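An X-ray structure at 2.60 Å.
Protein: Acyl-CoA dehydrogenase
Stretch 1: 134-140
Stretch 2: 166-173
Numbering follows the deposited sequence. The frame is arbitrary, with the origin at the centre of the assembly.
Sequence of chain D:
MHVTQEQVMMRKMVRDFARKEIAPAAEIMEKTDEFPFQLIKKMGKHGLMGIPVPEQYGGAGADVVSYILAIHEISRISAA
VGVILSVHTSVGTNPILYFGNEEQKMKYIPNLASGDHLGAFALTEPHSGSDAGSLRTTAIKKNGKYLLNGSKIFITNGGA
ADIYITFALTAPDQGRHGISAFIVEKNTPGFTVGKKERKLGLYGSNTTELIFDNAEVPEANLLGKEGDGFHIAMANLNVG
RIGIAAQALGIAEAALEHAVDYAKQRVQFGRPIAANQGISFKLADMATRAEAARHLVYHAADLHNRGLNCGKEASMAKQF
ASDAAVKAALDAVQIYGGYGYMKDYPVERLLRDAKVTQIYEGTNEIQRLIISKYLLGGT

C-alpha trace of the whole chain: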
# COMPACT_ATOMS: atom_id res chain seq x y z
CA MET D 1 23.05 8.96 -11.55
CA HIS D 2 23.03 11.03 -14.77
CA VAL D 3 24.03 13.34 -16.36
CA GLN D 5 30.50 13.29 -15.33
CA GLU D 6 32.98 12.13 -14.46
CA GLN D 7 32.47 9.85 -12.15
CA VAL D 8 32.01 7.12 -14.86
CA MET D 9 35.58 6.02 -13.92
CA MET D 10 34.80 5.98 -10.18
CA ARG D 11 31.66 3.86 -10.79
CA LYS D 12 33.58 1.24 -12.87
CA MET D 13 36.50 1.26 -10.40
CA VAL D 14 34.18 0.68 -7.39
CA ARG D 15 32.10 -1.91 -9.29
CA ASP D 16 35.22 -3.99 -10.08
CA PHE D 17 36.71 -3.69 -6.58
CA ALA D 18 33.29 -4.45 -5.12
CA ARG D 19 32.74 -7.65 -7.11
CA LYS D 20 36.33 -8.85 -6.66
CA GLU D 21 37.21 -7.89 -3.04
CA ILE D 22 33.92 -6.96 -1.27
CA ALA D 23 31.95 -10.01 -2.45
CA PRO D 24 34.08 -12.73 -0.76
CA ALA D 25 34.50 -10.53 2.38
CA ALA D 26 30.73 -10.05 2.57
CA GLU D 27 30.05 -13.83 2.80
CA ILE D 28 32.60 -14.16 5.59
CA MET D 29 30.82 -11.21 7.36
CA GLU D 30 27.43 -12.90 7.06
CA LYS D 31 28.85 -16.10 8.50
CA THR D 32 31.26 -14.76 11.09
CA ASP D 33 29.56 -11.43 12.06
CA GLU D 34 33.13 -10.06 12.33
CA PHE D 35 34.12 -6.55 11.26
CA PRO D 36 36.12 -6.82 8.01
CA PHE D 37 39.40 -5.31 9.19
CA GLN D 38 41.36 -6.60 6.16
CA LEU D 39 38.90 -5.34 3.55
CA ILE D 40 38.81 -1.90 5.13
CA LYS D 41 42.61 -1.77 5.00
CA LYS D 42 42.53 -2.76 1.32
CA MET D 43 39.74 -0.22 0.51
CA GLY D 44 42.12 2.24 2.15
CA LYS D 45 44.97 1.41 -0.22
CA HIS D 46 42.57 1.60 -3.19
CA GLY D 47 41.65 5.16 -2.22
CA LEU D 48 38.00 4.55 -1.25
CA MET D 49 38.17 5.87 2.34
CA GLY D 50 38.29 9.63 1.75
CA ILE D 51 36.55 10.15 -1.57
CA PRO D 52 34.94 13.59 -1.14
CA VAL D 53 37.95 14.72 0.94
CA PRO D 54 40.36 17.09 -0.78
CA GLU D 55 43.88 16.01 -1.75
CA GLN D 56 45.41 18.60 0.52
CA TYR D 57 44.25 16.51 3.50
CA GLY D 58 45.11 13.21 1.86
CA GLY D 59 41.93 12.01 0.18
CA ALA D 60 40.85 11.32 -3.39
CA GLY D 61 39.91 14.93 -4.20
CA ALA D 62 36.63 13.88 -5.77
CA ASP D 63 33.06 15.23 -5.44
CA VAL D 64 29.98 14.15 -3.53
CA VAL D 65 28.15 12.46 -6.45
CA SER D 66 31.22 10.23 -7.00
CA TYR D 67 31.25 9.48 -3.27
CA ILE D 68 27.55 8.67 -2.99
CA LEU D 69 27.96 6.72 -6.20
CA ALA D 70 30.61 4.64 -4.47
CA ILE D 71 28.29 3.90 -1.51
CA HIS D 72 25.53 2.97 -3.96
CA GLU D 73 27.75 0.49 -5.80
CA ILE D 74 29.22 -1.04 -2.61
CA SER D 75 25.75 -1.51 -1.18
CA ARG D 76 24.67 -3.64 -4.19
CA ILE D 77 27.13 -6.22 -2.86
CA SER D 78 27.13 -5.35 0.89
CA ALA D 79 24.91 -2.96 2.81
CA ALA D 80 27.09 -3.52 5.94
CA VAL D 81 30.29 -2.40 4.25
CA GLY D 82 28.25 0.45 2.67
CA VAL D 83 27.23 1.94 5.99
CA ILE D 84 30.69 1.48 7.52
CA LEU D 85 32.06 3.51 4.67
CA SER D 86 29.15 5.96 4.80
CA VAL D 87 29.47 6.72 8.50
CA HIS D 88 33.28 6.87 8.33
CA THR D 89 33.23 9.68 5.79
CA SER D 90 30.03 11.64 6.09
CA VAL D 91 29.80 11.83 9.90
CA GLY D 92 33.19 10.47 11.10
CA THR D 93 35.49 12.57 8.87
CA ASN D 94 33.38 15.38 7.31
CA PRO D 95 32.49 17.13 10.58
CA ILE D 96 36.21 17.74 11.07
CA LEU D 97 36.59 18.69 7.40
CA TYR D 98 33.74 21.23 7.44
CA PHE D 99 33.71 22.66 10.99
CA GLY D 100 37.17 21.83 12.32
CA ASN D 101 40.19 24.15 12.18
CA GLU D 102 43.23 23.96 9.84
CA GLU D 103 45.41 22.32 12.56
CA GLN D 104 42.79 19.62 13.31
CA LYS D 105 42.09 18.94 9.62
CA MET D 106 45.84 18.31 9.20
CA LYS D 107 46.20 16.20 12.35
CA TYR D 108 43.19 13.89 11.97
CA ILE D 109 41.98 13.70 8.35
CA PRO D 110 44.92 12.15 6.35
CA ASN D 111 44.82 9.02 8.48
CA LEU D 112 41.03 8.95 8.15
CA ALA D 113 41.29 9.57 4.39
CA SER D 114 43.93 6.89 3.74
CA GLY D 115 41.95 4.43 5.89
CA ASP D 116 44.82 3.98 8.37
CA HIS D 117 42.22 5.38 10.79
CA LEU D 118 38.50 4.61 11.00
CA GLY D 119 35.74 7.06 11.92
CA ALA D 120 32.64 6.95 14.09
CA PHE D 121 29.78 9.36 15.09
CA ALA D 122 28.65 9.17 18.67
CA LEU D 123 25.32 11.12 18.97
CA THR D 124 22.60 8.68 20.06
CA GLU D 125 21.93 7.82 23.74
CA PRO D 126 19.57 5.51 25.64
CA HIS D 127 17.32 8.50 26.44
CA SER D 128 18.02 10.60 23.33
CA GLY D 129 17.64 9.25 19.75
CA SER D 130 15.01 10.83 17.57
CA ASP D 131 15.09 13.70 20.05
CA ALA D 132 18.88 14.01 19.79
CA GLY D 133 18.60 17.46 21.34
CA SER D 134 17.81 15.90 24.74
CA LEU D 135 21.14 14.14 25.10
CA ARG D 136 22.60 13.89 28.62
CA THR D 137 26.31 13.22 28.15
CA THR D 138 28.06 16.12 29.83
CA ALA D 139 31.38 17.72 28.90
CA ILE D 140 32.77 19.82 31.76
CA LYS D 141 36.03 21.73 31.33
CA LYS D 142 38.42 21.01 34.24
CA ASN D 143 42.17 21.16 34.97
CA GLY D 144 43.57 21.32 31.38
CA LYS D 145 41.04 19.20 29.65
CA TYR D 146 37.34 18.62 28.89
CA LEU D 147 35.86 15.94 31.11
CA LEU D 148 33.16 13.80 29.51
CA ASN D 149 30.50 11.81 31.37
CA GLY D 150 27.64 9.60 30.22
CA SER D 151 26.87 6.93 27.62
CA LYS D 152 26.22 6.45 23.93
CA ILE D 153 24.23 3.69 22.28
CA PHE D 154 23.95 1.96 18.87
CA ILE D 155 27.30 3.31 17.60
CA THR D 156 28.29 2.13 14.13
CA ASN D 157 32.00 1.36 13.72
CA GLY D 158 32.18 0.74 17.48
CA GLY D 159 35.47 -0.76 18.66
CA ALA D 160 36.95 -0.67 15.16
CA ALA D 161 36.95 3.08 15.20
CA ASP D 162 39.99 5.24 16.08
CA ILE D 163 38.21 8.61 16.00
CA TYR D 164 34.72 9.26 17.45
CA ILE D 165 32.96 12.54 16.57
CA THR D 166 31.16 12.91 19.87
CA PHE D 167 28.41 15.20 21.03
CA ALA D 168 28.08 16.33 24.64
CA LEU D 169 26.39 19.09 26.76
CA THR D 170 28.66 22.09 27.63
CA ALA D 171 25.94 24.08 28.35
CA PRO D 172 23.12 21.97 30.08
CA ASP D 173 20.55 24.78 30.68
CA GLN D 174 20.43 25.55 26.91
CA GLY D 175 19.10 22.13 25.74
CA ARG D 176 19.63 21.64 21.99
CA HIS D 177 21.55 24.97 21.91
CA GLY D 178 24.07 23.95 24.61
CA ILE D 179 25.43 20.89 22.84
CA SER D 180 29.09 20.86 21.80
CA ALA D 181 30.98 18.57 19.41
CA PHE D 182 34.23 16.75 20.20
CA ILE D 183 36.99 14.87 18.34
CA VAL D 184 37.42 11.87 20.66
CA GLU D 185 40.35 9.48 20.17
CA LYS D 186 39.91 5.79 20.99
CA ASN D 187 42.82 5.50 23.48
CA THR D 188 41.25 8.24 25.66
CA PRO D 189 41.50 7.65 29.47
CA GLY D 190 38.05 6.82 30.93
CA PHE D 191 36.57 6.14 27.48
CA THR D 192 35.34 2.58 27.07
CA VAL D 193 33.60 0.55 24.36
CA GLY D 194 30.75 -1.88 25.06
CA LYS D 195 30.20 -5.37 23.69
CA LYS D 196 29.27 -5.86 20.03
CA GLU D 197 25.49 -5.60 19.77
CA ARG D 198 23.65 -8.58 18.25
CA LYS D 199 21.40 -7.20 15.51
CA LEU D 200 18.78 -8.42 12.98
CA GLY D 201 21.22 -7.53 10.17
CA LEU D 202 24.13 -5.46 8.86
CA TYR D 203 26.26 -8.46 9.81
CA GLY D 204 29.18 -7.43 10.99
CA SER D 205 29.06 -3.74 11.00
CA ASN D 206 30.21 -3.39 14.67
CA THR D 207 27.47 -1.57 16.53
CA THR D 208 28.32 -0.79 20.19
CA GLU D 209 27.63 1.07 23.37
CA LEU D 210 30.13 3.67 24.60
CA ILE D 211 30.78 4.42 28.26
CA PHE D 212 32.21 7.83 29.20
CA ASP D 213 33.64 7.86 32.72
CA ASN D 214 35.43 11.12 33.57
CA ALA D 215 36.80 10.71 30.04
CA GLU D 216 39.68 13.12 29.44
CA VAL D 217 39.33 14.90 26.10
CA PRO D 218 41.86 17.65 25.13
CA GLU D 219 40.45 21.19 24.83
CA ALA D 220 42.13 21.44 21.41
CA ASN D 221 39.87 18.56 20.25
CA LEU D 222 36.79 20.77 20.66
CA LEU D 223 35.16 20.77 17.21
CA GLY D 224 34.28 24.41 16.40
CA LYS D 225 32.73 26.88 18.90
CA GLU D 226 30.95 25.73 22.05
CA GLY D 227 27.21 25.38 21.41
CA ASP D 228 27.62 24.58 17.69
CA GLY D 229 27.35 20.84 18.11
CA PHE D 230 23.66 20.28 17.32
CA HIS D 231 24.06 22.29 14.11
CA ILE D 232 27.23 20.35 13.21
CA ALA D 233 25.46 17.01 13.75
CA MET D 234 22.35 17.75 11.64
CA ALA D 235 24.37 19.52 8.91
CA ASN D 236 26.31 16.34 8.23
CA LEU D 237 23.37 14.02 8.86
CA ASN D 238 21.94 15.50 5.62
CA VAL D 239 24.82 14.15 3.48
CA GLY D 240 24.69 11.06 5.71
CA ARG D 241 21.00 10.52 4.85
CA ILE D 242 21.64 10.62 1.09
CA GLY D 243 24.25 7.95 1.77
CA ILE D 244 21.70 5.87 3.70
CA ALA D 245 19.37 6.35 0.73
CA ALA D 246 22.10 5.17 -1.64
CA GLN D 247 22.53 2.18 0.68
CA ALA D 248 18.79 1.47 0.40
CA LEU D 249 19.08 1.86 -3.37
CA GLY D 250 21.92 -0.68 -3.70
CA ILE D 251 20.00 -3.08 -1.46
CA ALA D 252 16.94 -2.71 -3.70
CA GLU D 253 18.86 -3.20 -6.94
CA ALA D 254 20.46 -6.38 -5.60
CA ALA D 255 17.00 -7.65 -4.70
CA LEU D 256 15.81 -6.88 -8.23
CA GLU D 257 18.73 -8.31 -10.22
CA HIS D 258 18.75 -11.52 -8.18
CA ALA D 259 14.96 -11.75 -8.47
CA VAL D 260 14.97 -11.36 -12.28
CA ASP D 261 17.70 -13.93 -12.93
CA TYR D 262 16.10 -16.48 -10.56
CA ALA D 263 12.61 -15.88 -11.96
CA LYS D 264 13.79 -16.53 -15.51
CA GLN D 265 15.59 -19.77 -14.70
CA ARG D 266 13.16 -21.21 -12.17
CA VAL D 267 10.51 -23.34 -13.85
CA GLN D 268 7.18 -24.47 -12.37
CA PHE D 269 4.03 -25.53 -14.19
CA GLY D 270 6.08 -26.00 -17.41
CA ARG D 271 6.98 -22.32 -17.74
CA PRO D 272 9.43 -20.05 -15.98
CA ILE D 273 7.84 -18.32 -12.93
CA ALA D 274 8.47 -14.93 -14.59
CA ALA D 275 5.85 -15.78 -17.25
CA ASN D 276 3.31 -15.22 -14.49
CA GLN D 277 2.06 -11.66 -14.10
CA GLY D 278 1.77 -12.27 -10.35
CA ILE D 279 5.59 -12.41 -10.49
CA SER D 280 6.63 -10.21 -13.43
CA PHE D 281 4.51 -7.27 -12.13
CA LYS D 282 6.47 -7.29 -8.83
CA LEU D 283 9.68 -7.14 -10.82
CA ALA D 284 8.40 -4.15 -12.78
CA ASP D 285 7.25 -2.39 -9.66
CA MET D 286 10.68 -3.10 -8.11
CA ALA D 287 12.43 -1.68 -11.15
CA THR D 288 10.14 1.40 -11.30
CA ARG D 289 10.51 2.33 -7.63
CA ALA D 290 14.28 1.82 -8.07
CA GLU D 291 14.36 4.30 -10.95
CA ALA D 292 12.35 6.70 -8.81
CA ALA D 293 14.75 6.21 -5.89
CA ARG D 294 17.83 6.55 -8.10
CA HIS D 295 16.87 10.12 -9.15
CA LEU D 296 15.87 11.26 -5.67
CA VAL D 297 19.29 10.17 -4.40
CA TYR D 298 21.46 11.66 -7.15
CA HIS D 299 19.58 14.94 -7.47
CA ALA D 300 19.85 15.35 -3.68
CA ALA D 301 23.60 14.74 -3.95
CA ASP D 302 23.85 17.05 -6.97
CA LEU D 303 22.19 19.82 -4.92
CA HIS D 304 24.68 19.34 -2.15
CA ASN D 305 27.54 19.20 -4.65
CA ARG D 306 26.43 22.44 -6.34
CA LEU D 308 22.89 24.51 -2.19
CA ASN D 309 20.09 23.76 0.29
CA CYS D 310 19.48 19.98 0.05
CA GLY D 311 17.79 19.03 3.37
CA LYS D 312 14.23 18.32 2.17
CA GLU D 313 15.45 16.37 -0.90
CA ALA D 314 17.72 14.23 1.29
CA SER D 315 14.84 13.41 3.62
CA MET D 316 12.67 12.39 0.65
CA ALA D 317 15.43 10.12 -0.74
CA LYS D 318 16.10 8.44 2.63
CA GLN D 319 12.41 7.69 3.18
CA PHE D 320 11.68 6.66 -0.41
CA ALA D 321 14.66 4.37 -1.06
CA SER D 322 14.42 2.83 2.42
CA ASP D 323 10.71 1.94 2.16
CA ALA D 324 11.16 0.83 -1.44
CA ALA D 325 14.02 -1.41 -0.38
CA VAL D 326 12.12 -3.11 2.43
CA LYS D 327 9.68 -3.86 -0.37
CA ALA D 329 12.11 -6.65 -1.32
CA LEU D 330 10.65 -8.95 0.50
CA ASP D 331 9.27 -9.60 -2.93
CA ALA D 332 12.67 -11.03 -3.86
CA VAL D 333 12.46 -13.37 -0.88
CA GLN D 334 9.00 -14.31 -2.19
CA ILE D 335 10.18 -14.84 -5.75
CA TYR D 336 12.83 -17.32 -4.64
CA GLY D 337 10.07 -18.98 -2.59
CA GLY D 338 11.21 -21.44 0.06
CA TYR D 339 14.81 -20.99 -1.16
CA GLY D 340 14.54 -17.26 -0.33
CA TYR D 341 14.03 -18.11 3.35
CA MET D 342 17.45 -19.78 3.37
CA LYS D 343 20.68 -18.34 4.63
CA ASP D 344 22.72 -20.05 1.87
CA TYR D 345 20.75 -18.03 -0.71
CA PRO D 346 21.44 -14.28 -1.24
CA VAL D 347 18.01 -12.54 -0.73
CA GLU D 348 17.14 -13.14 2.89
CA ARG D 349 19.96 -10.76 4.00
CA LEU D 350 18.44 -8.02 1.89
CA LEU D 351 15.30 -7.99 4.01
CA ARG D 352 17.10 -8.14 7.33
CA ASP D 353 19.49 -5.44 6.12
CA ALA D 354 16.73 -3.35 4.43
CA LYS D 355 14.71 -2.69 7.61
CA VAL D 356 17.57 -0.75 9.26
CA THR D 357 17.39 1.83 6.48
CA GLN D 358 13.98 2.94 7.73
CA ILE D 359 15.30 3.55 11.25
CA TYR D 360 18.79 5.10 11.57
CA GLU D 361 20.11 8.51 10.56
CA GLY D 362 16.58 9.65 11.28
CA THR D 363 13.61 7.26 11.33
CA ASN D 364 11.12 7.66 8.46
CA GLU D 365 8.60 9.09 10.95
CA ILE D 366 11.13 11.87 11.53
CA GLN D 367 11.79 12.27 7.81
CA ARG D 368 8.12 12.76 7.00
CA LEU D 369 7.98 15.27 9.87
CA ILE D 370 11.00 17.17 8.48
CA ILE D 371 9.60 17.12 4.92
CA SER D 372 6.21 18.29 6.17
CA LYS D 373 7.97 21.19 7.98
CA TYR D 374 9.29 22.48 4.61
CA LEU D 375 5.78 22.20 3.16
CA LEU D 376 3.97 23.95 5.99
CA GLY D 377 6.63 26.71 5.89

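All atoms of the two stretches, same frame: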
# COMPACT_ATOMS: atom_id res chain seq x y z
N SER D 134 17.91 16.21 23.30
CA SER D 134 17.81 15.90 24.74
C SER D 134 18.85 14.90 25.22
O SER D 134 18.60 14.12 26.14
CB SER D 134 16.41 15.39 25.08
OG SER D 134 16.09 14.26 24.29
N LEU D 135 20.01 14.92 24.61
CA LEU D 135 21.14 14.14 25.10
C LEU D 135 21.65 14.65 26.47
O LEU D 135 21.54 15.85 26.80
CB LEU D 135 22.30 14.11 24.07
CG LEU D 135 23.01 15.40 23.69
CD1 LEU D 135 24.12 15.74 24.66
CD2 LEU D 135 23.57 15.30 22.28
N ARG D 136 22.24 13.71 27.21
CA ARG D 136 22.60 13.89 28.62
C ARG D 136 24.10 13.82 28.90
O ARG D 136 24.55 14.24 29.96
CB ARG D 136 21.89 12.83 29.44
CG ARG D 136 20.40 13.08 29.51
CD ARG D 136 19.73 12.09 30.45
NE ARG D 136 18.26 12.15 30.37
CZ ARG D 136 17.44 11.38 31.07
NH1 ARG D 136 17.93 10.51 31.95
NH2 ARG D 136 16.13 11.46 30.89
N THR D 137 24.86 13.27 27.97
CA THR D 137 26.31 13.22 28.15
C THR D 137 26.81 14.64 28.39
O THR D 137 26.48 15.56 27.63
CB THR D 137 27.04 12.60 26.95
OG1 THR D 137 26.75 11.20 26.91
CG2 THR D 137 28.55 12.78 27.07
N THR D 138 27.54 14.81 29.47
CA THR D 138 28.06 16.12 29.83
C THR D 138 29.55 16.21 29.48
O THR D 138 30.27 15.20 29.49
CB THR D 138 27.76 16.47 31.31
OG1 THR D 138 27.96 17.87 31.49
N ALA D 139 29.97 17.40 29.08
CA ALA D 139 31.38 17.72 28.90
C ALA D 139 31.73 18.98 29.70
O ALA D 139 31.42 20.10 29.30
CB ALA D 139 31.70 17.94 27.43
N ILE D 140 32.38 18.76 30.85
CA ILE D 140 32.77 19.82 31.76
C ILE D 140 34.27 20.09 31.72
O ILE D 140 35.07 19.22 32.05
CB ILE D 140 32.40 19.41 33.21
CG1 ILE D 140 32.55 20.60 34.14
CG2 ILE D 140 33.24 18.25 33.78
CD1 ILE D 140 31.68 20.51 35.37
N THR D 166 31.99 13.14 18.69
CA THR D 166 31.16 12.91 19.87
C THR D 166 30.50 14.19 20.30
O THR D 166 31.16 15.24 20.41
CB THR D 166 31.97 12.36 21.08
OG1 THR D 166 32.79 11.28 20.66
CG2 THR D 166 31.02 11.85 22.18
N PHE D 167 29.24 14.06 20.66
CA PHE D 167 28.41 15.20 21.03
C PHE D 167 28.04 15.14 22.50
O PHE D 167 27.59 14.11 23.00
CB PHE D 167 27.15 15.26 20.14
CG PHE D 167 27.47 15.39 18.68
CD1 PHE D 167 27.65 16.63 18.10
CD2 PHE D 167 27.67 14.25 17.91
CE1 PHE D 167 27.99 16.73 16.76
CE2 PHE D 167 28.03 14.35 16.59
CZ PHE D 167 28.18 15.59 16.00
N ALA D 168 28.19 16.28 23.17
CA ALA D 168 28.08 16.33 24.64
C ALA D 168 27.69 17.74 25.12
O ALA D 168 28.17 18.72 24.59
CB ALA D 168 29.38 15.87 25.27
N LEU D 169 26.82 17.80 26.13
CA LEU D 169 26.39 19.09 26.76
C LEU D 169 27.51 19.89 27.43
O LEU D 169 28.18 19.39 28.34
CB LEU D 169 25.34 18.82 27.84
CG LEU D 169 23.96 18.38 27.38
CD1 LEU D 169 23.14 17.96 28.58
CD2 LEU D 169 23.27 19.48 26.59
N THR D 170 27.72 21.12 26.96
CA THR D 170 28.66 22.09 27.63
C THR D 170 28.26 23.00 28.95
O THR D 170 29.03 22.95 29.99
CB THR D 170 29.52 22.82 26.53
OG1 THR D 170 28.76 23.13 25.34
CG2 THR D 170 30.73 21.97 26.07
N ALA D 171 27.22 23.87 29.06
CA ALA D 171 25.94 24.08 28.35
C ALA D 171 24.71 23.12 28.60
O ALA D 171 23.95 22.84 27.65
CB ALA D 171 26.21 23.85 26.91
N PRO D 172 24.34 22.76 29.82
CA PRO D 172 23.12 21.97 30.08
C PRO D 172 21.79 22.75 30.12
O PRO D 172 20.73 22.16 29.86
CB PRO D 172 23.40 21.31 31.45
CG PRO D 172 24.88 21.10 31.47
CD PRO D 172 25.48 22.22 30.67
N ASP D 173 21.81 24.01 30.55
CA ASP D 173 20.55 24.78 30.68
C ASP D 173 20.01 25.26 29.33
O ASP D 173 18.87 25.74 29.25
CB ASP D 173 20.64 25.92 31.73
CG ASP D 173 21.59 27.02 31.35
OD1 ASP D 173 22.56 26.77 30.59
OD2 ASP D 173 21.42 28.13 31.92

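The two stretches are joined by a single beta bridge, centred on Thr-138 and Leu-169, whose CA atoms lie 4.6 Å apart. Both main-chain polar groups of Leu-169 are used. Leu-169 N donates to Thr-137 O at 2.7 Å, with an N-H...O angle of 150°, and Leu-169 O accepts from Ala-139 N at 2.8 Å and a nearly linear 171°. Leu-169 thus spans the residues before and after Thr-138. The N-to-C directions of the strands differ by 74°, far from either parallel or antiparallel, and the pairing does not extend into a longer ladder.

Leu-169 O draws further partners from Thr-138: a weak hydrogen bond from Thr-138 OG1 to Leu-169 O at 3.5 Å and a CA-H...O contact in which Thr-138 CA stands 3.6 Å from Leu-169 O. By contrast, Ala-139 O approaches Leu-169 O to 3.5 Å without bonding, since both are acceptors. The hydroxyls of Thr-137 and Thr-170 find their hydrogen bonds elsewhere in the structure.

Around this polar centre the contact is largely apolar. Leu-135, buried and directed toward the second stretch, adopts a p,p rotamer that brings Leu-135 CD1 to 3.8 Å from Leu-169 CG and Leu-135 CD2 to 4.2 Å from Phe-167 CB. The Phe-167 ring itself leads away, so its contribution comes from CB and the backbone. Leu-169, with chi1 m and chi2 t, extends back along the first stretch, placing Leu-169 CD1 3.2 Å from Leu-135 O and 4.1 Å from Arg-136 CA.

Next to the bridge, Ala-139 and Ala-168 point toward the opposing stretches, their CB atoms 3.8 Å apart; the short side chains suit this close, buried approach. Thr-137 CG2 packs 3.7 Å from Ala-168 CB, adding a methyl contact to the alanine pair. The contact buries 431 Å², both sides summed, with Leu-169 the most covered residue.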